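Local coordinates for probable nitrite reductase [nad(p)h] small subunit NIRD (Mycobacterium tuberculosis, PDB 4AIV), which is probably required, in association with NirB, for the NADH-dependent reduction of nitrite to ammonium in the cytoplasm, at residues S33-F38 and I111-V116; F38-D41 and V45-V48; D52-A57 and Q81-D86. All blocks are in the same frame, centred on the assembly; numbering follows the deposited sequence.

Interaction 1. Residues S33-F38 and I111-V116; sequences SQVALF and IQVARV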
loop_
_atom_site.group_PDB
_atom_site.type_symbol
_atom_site.label_atom_id
_atom_site.label_comp_id
_atom_site.label_asym_id
_atom_site.label_seq_id
_atom_site.Cartn_x
_atom_site.Cartn_y
_atom_site.Cartn_z
ATOM N N SER A 33 10.794 7.445 1.161
ATOM C CA SER A 33 9.732 6.880 0.320
ATOM C C SER A 33 8.382 7.070 1.010
ATOM O O SER A 33 8.282 6.953 2.236
ATOM C CB SER A 33 9.951 5.380 0.074
ATOM O OG SER A 33 11.244 5.125 -0.431
ATOM N N GLN A 34 7.357 7.370 0.220
ATOM C CA GLN A 34 6.014 7.570 0.744
ATOM C C GLN A 34 5.190 6.381 0.338
ATOM O O GLN A 34 5.197 5.977 -0.829
ATOM C CB GLN A 34 5.364 8.824 0.162
ATOM C CG GLN A 34 6.192 10.065 0.223
ATOM C CD GLN A 34 5.442 11.212 -0.395
ATOM O OE1 GLN A 34 4.213 11.156 -0.520
ATOM N NE2 GLN A 34 6.164 12.251 -0.800
ATOM N N VAL A 35 4.452 5.846 1.300
ATOM C CA VAL A 35 3.770 4.577 1.135
ATOM C C VAL A 35 2.289 4.689 1.514
ATOM O O VAL A 35 1.949 5.378 2.474
ATOM C CB VAL A 35 4.478 3.533 2.022
ATOM C CG1 VAL A 35 3.530 2.455 2.470
ATOM C CG2 VAL A 35 5.692 2.967 1.283
ATOM N N ALA A 36 1.412 4.051 0.738
ATOM C CA ALA A 36 0.010 3.922 1.131
ATOM C C ALA A 36 -0.177 2.540 1.763
ATOM O O ALA A 36 0.019 1.511 1.095
ATOM C CB ALA A 36 -0.911 4.089 -0.077
ATOM N N LEU A 37 -0.541 2.522 3.043
ATOM C CA LEU A 37 -0.694 1.279 3.798
ATOM C C LEU A 37 -2.166 0.971 4.068
ATOM O O LEU A 37 -2.906 1.834 4.542
ATOM C CB LEU A 37 0.058 1.377 5.131
ATOM C CG LEU A 37 -0.077 0.189 6.106
ATOM C CD1 LEU A 37 0.616 -1.093 5.571
ATOM C CD2 LEU A 37 0.456 0.562 7.495
ATOM N N PHE A 38 -2.579 -0.261 3.774
ATOM C CA PHE A 38 -3.959 -0.697 3.975
ATOM C C PHE A 38 -4.009 -2.032 4.734
ATOM O O PHE A 38 -3.235 -2.946 4.446
ATOM C CB PHE A 38 -4.647 -0.926 2.623
ATOM C CG PHE A 38 -4.631 0.269 1.699
ATOM C CD1 PHE A 38 -3.555 0.496 0.845
ATOM C CD2 PHE A 38 -5.707 1.149 1.665
ATOM C CE1 PHE A 38 -3.555 1.583 -0.026
ATOM C CE2 PHE A 38 -5.711 2.248 0.797
ATOM C CZ PHE A 38 -4.633 2.463 -0.040
ATOM N N ILE A 111 2.558 -3.330 12.923
ATOM C CA ILE A 111 2.634 -3.303 11.468
ATOM C C ILE A 111 3.933 -2.638 11.026
ATOM O O ILE A 111 4.248 -1.522 11.443
ATOM C CB ILE A 111 1.444 -2.551 10.838
ATOM C CG1 ILE A 111 0.126 -3.209 11.258
ATOM C CG2 ILE A 111 1.575 -2.538 9.312
ATOM C CD1 ILE A 111 -1.107 -2.444 10.823
ATOM N N GLN A 112 4.699 -3.338 10.197
ATOM C CA GLN A 112 5.910 -2.762 9.628
ATOM C C GLN A 112 5.884 -2.812 8.116
ATOM O O GLN A 112 5.226 -3.672 7.521
ATOM C CB GLN A 112 7.137 -3.522 10.104
ATOM C CG GLN A 112 7.323 -3.531 11.596
ATOM C CD GLN A 112 8.681 -4.056 11.964
ATOM O OE1 GLN A 112 8.954 -5.250 11.825
ATOM N NE2 GLN A 112 9.557 -3.161 12.419
ATOM N N VAL A 113 6.627 -1.893 7.509
ATOM C CA VAL A 113 6.776 -1.832 6.068
ATOM C C VAL A 113 8.254 -1.731 5.741
ATOM O O VAL A 113 8.979 -0.936 6.351
ATOM C CB VAL A 113 6.052 -0.597 5.476
ATOM C CG1 VAL A 113 6.262 -0.537 3.963
ATOM C CG2 VAL A 113 4.571 -0.619 5.822
ATOM N N ALA A 114 8.706 -2.530 4.781
ATOM C CA ALA A 114 10.116 -2.521 4.420
ATOM C C ALA A 114 10.348 -1.834 3.090
ATOM O O ALA A 114 9.466 -1.773 2.234
ATOM C CB ALA A 114 10.659 -3.947 4.359
ATOM N N ARG A 115 11.543 -1.293 2.923
ATOM C CA ARG A 115 12.030 -1.004 1.589
ATOM C C ARG A 115 13.223 -1.919 1.410
ATOM O O ARG A 115 13.900 -2.275 2.381
ATOM C CB ARG A 115 12.443 0.459 1.430
ATOM C CG ARG A 115 13.610 0.845 2.303
ATOM C CD ARG A 115 14.358 2.041 1.762
ATOM N NE ARG A 115 15.391 2.438 2.708
ATOM C CZ ARG A 115 16.699 2.400 2.469
ATOM N NH1 ARG A 115 17.158 2.003 1.290
ATOM N NH2 ARG A 115 17.547 2.781 3.418
ATOM N N VAL A 116 13.476 -2.317 0.173
ATOM C CA VAL A 116 14.566 -3.228 -0.106
ATOM C C VAL A 116 15.795 -2.427 -0.495
ATOM O O VAL A 116 15.736 -1.581 -1.391
ATOM C CB VAL A 116 14.193 -4.227 -1.225
ATOM C CG1 VAL A 116 15.396 -5.072 -1.611
ATOM C CG2 VAL A 116 13.036 -5.103 -0.781
#

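Interaction 2. Residues F38-D41 and V45-V48; sequences FRLD and VHAV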
loop_
_atom_site.group_PDB
_atom_site.type_symbol
_atom_site.label_atom_id
_atom_site.label_comp_id
_atom_site.label_asym_id
_atom_site.label_seq_id
_atom_site.Cartn_x
_atom_site.Cartn_y
_atom_site.Cartn_z
ATOM N N PHE A 38 -2.579 -0.261 3.774
ATOM C CA PHE A 38 -3.959 -0.697 3.975
ATOM C C PHE A 38 -4.009 -2.032 4.734
ATOM O O PHE A 38 -3.235 -2.946 4.446
ATOM C CB PHE A 38 -4.647 -0.926 2.623
ATOM C CG PHE A 38 -4.631 0.269 1.699
ATOM C CD1 PHE A 38 -3.555 0.496 0.845
ATOM C CD2 PHE A 38 -5.707 1.149 1.665
ATOM C CE1 PHE A 38 -3.555 1.583 -0.026
ATOM C CE2 PHE A 38 -5.711 2.248 0.797
ATOM C CZ PHE A 38 -4.633 2.463 -0.040
ATOM N N ARG A 39 -4.940 -2.152 5.674
ATOM C CA ARG A 39 -5.311 -3.452 6.235
ATOM C C ARG A 39 -6.627 -3.916 5.584
ATOM O O ARG A 39 -7.561 -3.125 5.418
ATOM C CB ARG A 39 -5.456 -3.349 7.756
ATOM C CG ARG A 39 -6.277 -4.450 8.420
ATOM C CD ARG A 39 -6.293 -4.256 9.938
ATOM N NE ARG A 39 -7.205 -5.181 10.608
ATOM C CZ ARG A 39 -7.429 -5.200 11.919
ATOM N NH1 ARG A 39 -6.803 -4.348 12.723
ATOM N NH2 ARG A 39 -8.281 -6.081 12.425
ATOM N N LEU A 40 -6.699 -5.188 5.197
ATOM C CA LEU A 40 -7.912 -5.721 4.571
ATOM C C LEU A 40 -8.724 -6.566 5.551
ATOM O O LEU A 40 -8.238 -6.919 6.628
ATOM C CB LEU A 40 -7.559 -6.565 3.341
ATOM C CG LEU A 40 -6.647 -5.912 2.295
ATOM C CD1 LEU A 40 -6.481 -6.823 1.087
ATOM C CD2 LEU A 40 -7.180 -4.540 1.863
ATOM N N ASP A 41 -9.954 -6.898 5.165
ATOM C CA ASP A 41 -10.824 -7.740 5.987
ATOM C C ASP A 41 -10.235 -9.099 6.319
ATOM O O ASP A 41 -10.487 -9.628 7.404
ATOM C CB ASP A 41 -12.198 -7.917 5.344
ATOM C CG ASP A 41 -13.054 -6.665 5.461
ATOM O OD1 ASP A 41 -12.779 -5.834 6.364
ATOM O OD2 ASP A 41 -13.994 -6.514 4.650
ATOM N N VAL A 45 -2.017 -6.876 5.634
ATOM C CA VAL A 45 -1.624 -5.493 5.400
ATOM C C VAL A 45 -0.863 -5.423 4.088
ATOM O O VAL A 45 -0.129 -6.350 3.738
ATOM C CB VAL A 45 -0.780 -4.893 6.567
ATOM C CG1 VAL A 45 -1.618 -4.813 7.840
ATOM C CG2 VAL A 45 0.500 -5.705 6.807
ATOM N N HIS A 46 -1.064 -4.337 3.345
ATOM C CA HIS A 46 -0.409 -4.161 2.054
ATOM C C HIS A 46 0.096 -2.731 1.927
ATOM O O HIS A 46 -0.600 -1.780 2.305
ATOM C CB HIS A 46 -1.373 -4.491 0.911
ATOM C CG HIS A 46 -1.834 -5.914 0.918
ATOM N ND1 HIS A 46 -1.157 -6.927 0.281
ATOM C CD2 HIS A 46 -2.890 -6.499 1.538
ATOM C CE1 HIS A 46 -1.769 -8.071 0.486
ATOM N NE2 HIS A 46 -2.838 -7.842 1.246
ATOM N N ALA A 47 1.306 -2.580 1.403
ATOM C CA ALA A 47 1.903 -1.253 1.239
ATOM C C ALA A 47 2.292 -1.021 -0.211
ATOM O O ALA A 47 3.069 -1.803 -0.796
ATOM C CB ALA A 47 3.122 -1.096 2.151
ATOM N N VAL A 48 1.740 0.042 -0.800
ATOM C CA VAL A 48 2.073 0.417 -2.168
ATOM C C VAL A 48 2.499 1.891 -2.217
ATOM O O VAL A 48 2.322 2.630 -1.242
ATOM C CB VAL A 48 0.899 0.156 -3.166
ATOM C CG1 VAL A 48 0.561 -1.339 -3.227
ATOM C CG2 VAL A 48 -0.332 0.977 -2.792
#

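Interaction 3. Residues D52-A57 and Q81-D86; sequences DPFSGA and QAFALD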
loop_
_atom_site.group_PDB
_atom_site.type_symbol
_atom_site.label_atom_id
_atom_site.label_comp_id
_atom_site.label_asym_id
_atom_site.label_seq_id
_atom_site.Cartn_x
_atom_site.Cartn_y
_atom_site.Cartn_z
ATOM N N ASP A 52 0.122 8.706 -6.939
ATOM C CA ASP A 52 -0.603 8.327 -8.152
ATOM C C ASP A 52 0.348 8.483 -9.322
ATOM O O ASP A 52 0.872 9.571 -9.550
ATOM C CB ASP A 52 -1.847 9.214 -8.338
ATOM C CG ASP A 52 -2.660 8.854 -9.588
ATOM O OD1 ASP A 52 -2.086 8.750 -10.703
ATOM O OD2 ASP A 52 -3.893 8.684 -9.465
ATOM N N PRO A 53 0.578 7.394 -10.069
ATOM C CA PRO A 53 1.584 7.420 -11.137
ATOM C C PRO A 53 1.111 8.146 -12.391
ATOM O O PRO A 53 1.901 8.317 -13.318
ATOM C CB PRO A 53 1.804 5.936 -11.441
ATOM C CG PRO A 53 0.501 5.311 -11.140
ATOM C CD PRO A 53 -0.049 6.065 -9.941
ATOM N N PHE A 54 -0.152 8.561 -12.427
ATOM C CA PHE A 54 -0.640 9.346 -13.556
ATOM C C PHE A 54 -0.537 10.843 -13.243
ATOM O O PHE A 54 -0.017 11.618 -14.051
ATOM C CB PHE A 54 -2.078 8.954 -13.933
ATOM C CG PHE A 54 -2.210 7.548 -14.492
ATOM C CD1 PHE A 54 -2.060 7.311 -15.851
ATOM C CD2 PHE A 54 -2.483 6.466 -13.657
ATOM C CE1 PHE A 54 -2.183 6.027 -16.373
ATOM C CE2 PHE A 54 -2.609 5.171 -14.175
ATOM C CZ PHE A 54 -2.459 4.955 -15.534
ATOM N N SER A 55 -1.004 11.240 -12.059
ATOM C CA SER A 55 -1.083 12.658 -11.690
ATOM C C SER A 55 0.096 13.150 -10.855
ATOM O O SER A 55 0.365 14.349 -10.797
ATOM C CB SER A 55 -2.377 12.928 -10.918
ATOM O OG SER A 55 -2.310 12.355 -9.619
ATOM N N GLY A 56 0.786 12.229 -10.188
ATOM C CA GLY A 56 1.846 12.602 -9.268
ATOM C C GLY A 56 1.331 13.044 -7.901
ATOM O O GLY A 56 2.124 13.403 -7.019
ATOM N N ALA A 57 0.010 13.000 -7.716
ATOM C CA ALA A 57 -0.624 13.368 -6.441
ATOM C C ALA A 57 -0.348 12.339 -5.337
ATOM O O ALA A 57 -0.586 11.141 -5.523
ATOM C CB ALA A 57 -2.137 13.531 -6.634
ATOM N N GLN A 81 -8.597 4.847 -11.066
ATOM C CA GLN A 81 -7.949 3.706 -11.709
ATOM C C GLN A 81 -7.531 2.679 -10.655
ATOM O O GLN A 81 -7.073 3.051 -9.569
ATOM C CB GLN A 81 -6.761 4.179 -12.550
ATOM C CG GLN A 81 -7.206 5.076 -13.684
ATOM C CD GLN A 81 -6.070 5.790 -14.372
ATOM O OE1 GLN A 81 -5.556 6.795 -13.870
ATOM N NE2 GLN A 81 -5.680 5.290 -15.539
ATOM N N ALA A 82 -7.708 1.397 -10.971
ATOM C CA ALA A 82 -7.464 0.313 -10.015
ATOM C C ALA A 82 -6.018 -0.178 -10.028
ATOM O O ALA A 82 -5.448 -0.448 -11.098
ATOM C CB ALA A 82 -8.418 -0.866 -10.281
ATOM N N PHE A 83 -5.432 -0.287 -8.835
ATOM C CA PHE A 83 -4.092 -0.838 -8.655
ATOM C C PHE A 83 -4.150 -2.063 -7.737
ATOM O O PHE A 83 -4.657 -1.982 -6.617
ATOM C CB PHE A 83 -3.138 0.215 -8.070
ATOM C CG PHE A 83 -2.897 1.392 -8.986
ATOM C CD1 PHE A 83 -3.782 2.459 -9.011
ATOM C CD2 PHE A 83 -1.787 1.426 -9.831
ATOM C CE1 PHE A 83 -3.574 3.545 -9.855
ATOM C CE2 PHE A 83 -1.572 2.511 -10.677
ATOM C CZ PHE A 83 -2.471 3.574 -10.686
ATOM N N ALA A 84 -3.626 -3.188 -8.218
ATOM C CA ALA A 84 -3.563 -4.421 -7.429
ATOM C C ALA A 84 -2.673 -4.236 -6.197
ATOM O O ALA A 84 -1.548 -3.740 -6.306
ATOM C CB ALA A 84 -3.047 -5.563 -8.288
ATOM N N LEU A 85 -3.165 -4.632 -5.021
ATOM C CA LEU A 85 -2.392 -4.416 -3.790
ATOM C C LEU A 85 -1.238 -5.415 -3.661
ATOM O O LEU A 85 -0.256 -5.161 -2.949
ATOM C CB LEU A 85 -3.309 -4.433 -2.551
ATOM C CG LEU A 85 -4.259 -3.227 -2.413
ATOM C CD1 LEU A 85 -5.276 -3.423 -1.267
ATOM C CD2 LEU A 85 -3.466 -1.945 -2.198
ATOM N N ASP A 86 -1.338 -6.539 -4.370
ATOM C CA ASP A 86 -0.317 -7.576 -4.258
ATOM C C ASP A 86 0.978 -7.256 -5.013
ATOM O O ASP A 86 2.066 -7.548 -4.524
ATOM C CB ASP A 86 -0.861 -8.984 -4.607
ATOM C CG ASP A 86 -1.343 -9.109 -6.058
ATOM O OD1 ASP A 86 -1.247 -8.136 -6.836
ATOM O OD2 ASP A 86 -1.808 -10.208 -6.424
HETATM O O HOH W 1 -4.761 6.818 -11.048
#

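Interaction 1. Residues S33-F38 and I111-V116
Ile111 opens the contact by placing its CG2 methyl against both methyls of Leu37: Ile111 CG2 lies 3.8 Å from Leu37 CD2 and 4.1 Å from Leu37 CD1. Ile111 CG2, anti to the backbone N, is the branch that meets Leu37, with CG1 beside the N (chi1 -58°). The side chain also packs on Leu19 and Val45. The next residue, Gln112, turns its side chain to the other face of its strand, where its amide bonds to Arg104 and Thr12.

Val113 returns to the interface and splits its two methyls between two partners. Val113 CG2 sits 4.0 Å from Leu37 CD1, the two side chains running alongside each other with their tips pointing opposite ways, while Val113 CG1 approaches Val35 CG1 more loosely at 4.3 Å. Ala47 and Tyr101 pack around the same valines. Ala114 faces the opposite way, onto Trp10. By Arg115 the contact has run out; that side chain ends in a salt bridge with Asp30.

The backbones here are not neighbours. The CA atoms of Leu37 and Val113 are 8.4 Å apart, and the strand axes cross at 144° with a closest approach of 9.7 Å. Strands 45-49 and 100-105 lie between these two in the order of the sheet, which therefore curls until 34-39 and 110-117 look at each other across its inside, consistent with the curled antiparallel core of a Rieske-like domain. What meets is methyl against methyl at van der Waals distance, all of it buried. Between these two strands the contact thus rests on shape and apolar burial; the hydrogen bonds of the sheet run through the strands between them.

Interaction 2. Residues F38-D41 and V45-V48
Phe38 and His46 face each other as an antiparallel hydrogen-bonded pair. Phe38 N gives its hydrogen to His46 O at 2.9 Å, and His46 N answers to Phe38 O at 2.8 Å. Phe38 O also takes a CA-H...O contact from Val45 CA at 3.2 Å, so this carbonyl is approached by two donors of the facing strand.

The Phe38 side chain can be followed outward. Its CB lies 4.1 Å from His46 O. With CG beside the backbone N (chi1 -56°), the ring runs along the neighbouring strand, and its CD1 is 4.0 Å from the same carbonyl oxygen, His46 O, near the ring plane. One atom farther, Phe38 CE1 meets Val48 CG2 at 4.3 Å, again at the edge. Val65 and Val74 of the smaller sheet also pack against this ring.

Beyond the strand end, Leu40 brings its CD1 methyl obliquely to the His46 imidazole, 3.6 Å from His46 CD2, the two side chains crossing at about a right angle. The polar tip of that histidine, NE2, is hydrogen-bonded to Ser44 OG, in the connection between the strands. On the other face of the sheet from Phe38, Arg39 CB touches Val45 CG1 at 4.1 Å in the adjoining non-hydrogen-bonded pair. Paired strands joined by a short connection make this a beta hairpin, two neighbouring strands of the larger sheet of the Rieske-like domain.

Interaction 3. Residues D52-A57 and Q81-D86
Phe54 and Gln81 meet amide over ring. The Gln81 amide lies over one face of the Phe54 ring, the two planes 37° apart. The Gln81 chain is extended beyond CG (chi2 168°), which carries the amide out over the ring. Gln81 OE1 stands above the rim, 3.1 Å from Phe54 CD2, while Gln81 NE2 comes within 3.2 Å of Phe54 CZ.

A water supplies the hydrogen bonding between the segments. It donates to Gln81 OE1 at 2.9 Å and to Asp52 OD2 at 2.6 Å, and it sits in the plane of the Phe83 ring, at the edge.

Apolar packing centres on Phe83 CZ. Pro53 CG lies 3.5 Å from Phe83 CZ, and the same Phe83 CZ meets Phe54 CE2 at 3.8 Å, at the edge of the Phe54 ring. Val96 packs on Pro53 and Phe54.

Local bonds shape the loop. Asp52 OD1 accepts from Phe54 N at 2.6 Å, closing an Asx turn, and also from Ser55 N, which arrives 55° out of the carboxylate plane. Ser55 OG closes an ST turn with the N of Ala57.

The run from Asp52 to Ala57 resembles the first cluster-binding loop of Rieske proteins, with Asp52 and Phe54 probably at the usual cysteine and histidine places. Here the carboxylate divides its work: OD1 secures its own turn, and OD2 holds the water. Because that water donates to OE1, it probably fixes which way round the Gln81 amide lies on the ring.

From the N terminus, the first of these segments to appear is on strand 34-39, which starts both interaction 1 and interaction 2. Interaction 2 closes early, with three residues between its segments, and is finished before interaction 3 begins. Interaction 3 then bridges 23 residues, bringing the loop after strand 45-49 to the edge strand 82-84 of the three-stranded sheet. Interaction 1 closes last, when strand 110-117 returns, and its span encloses all of interaction 3. Strand 34-39 thus sends Val35 and Leu37 into the larger sheet's interior and Phe38 toward the smaller sheet. There Leu85, from the 81-86 segment of interaction 3, packs on Phe38 and Leu40, tying the two sheets together.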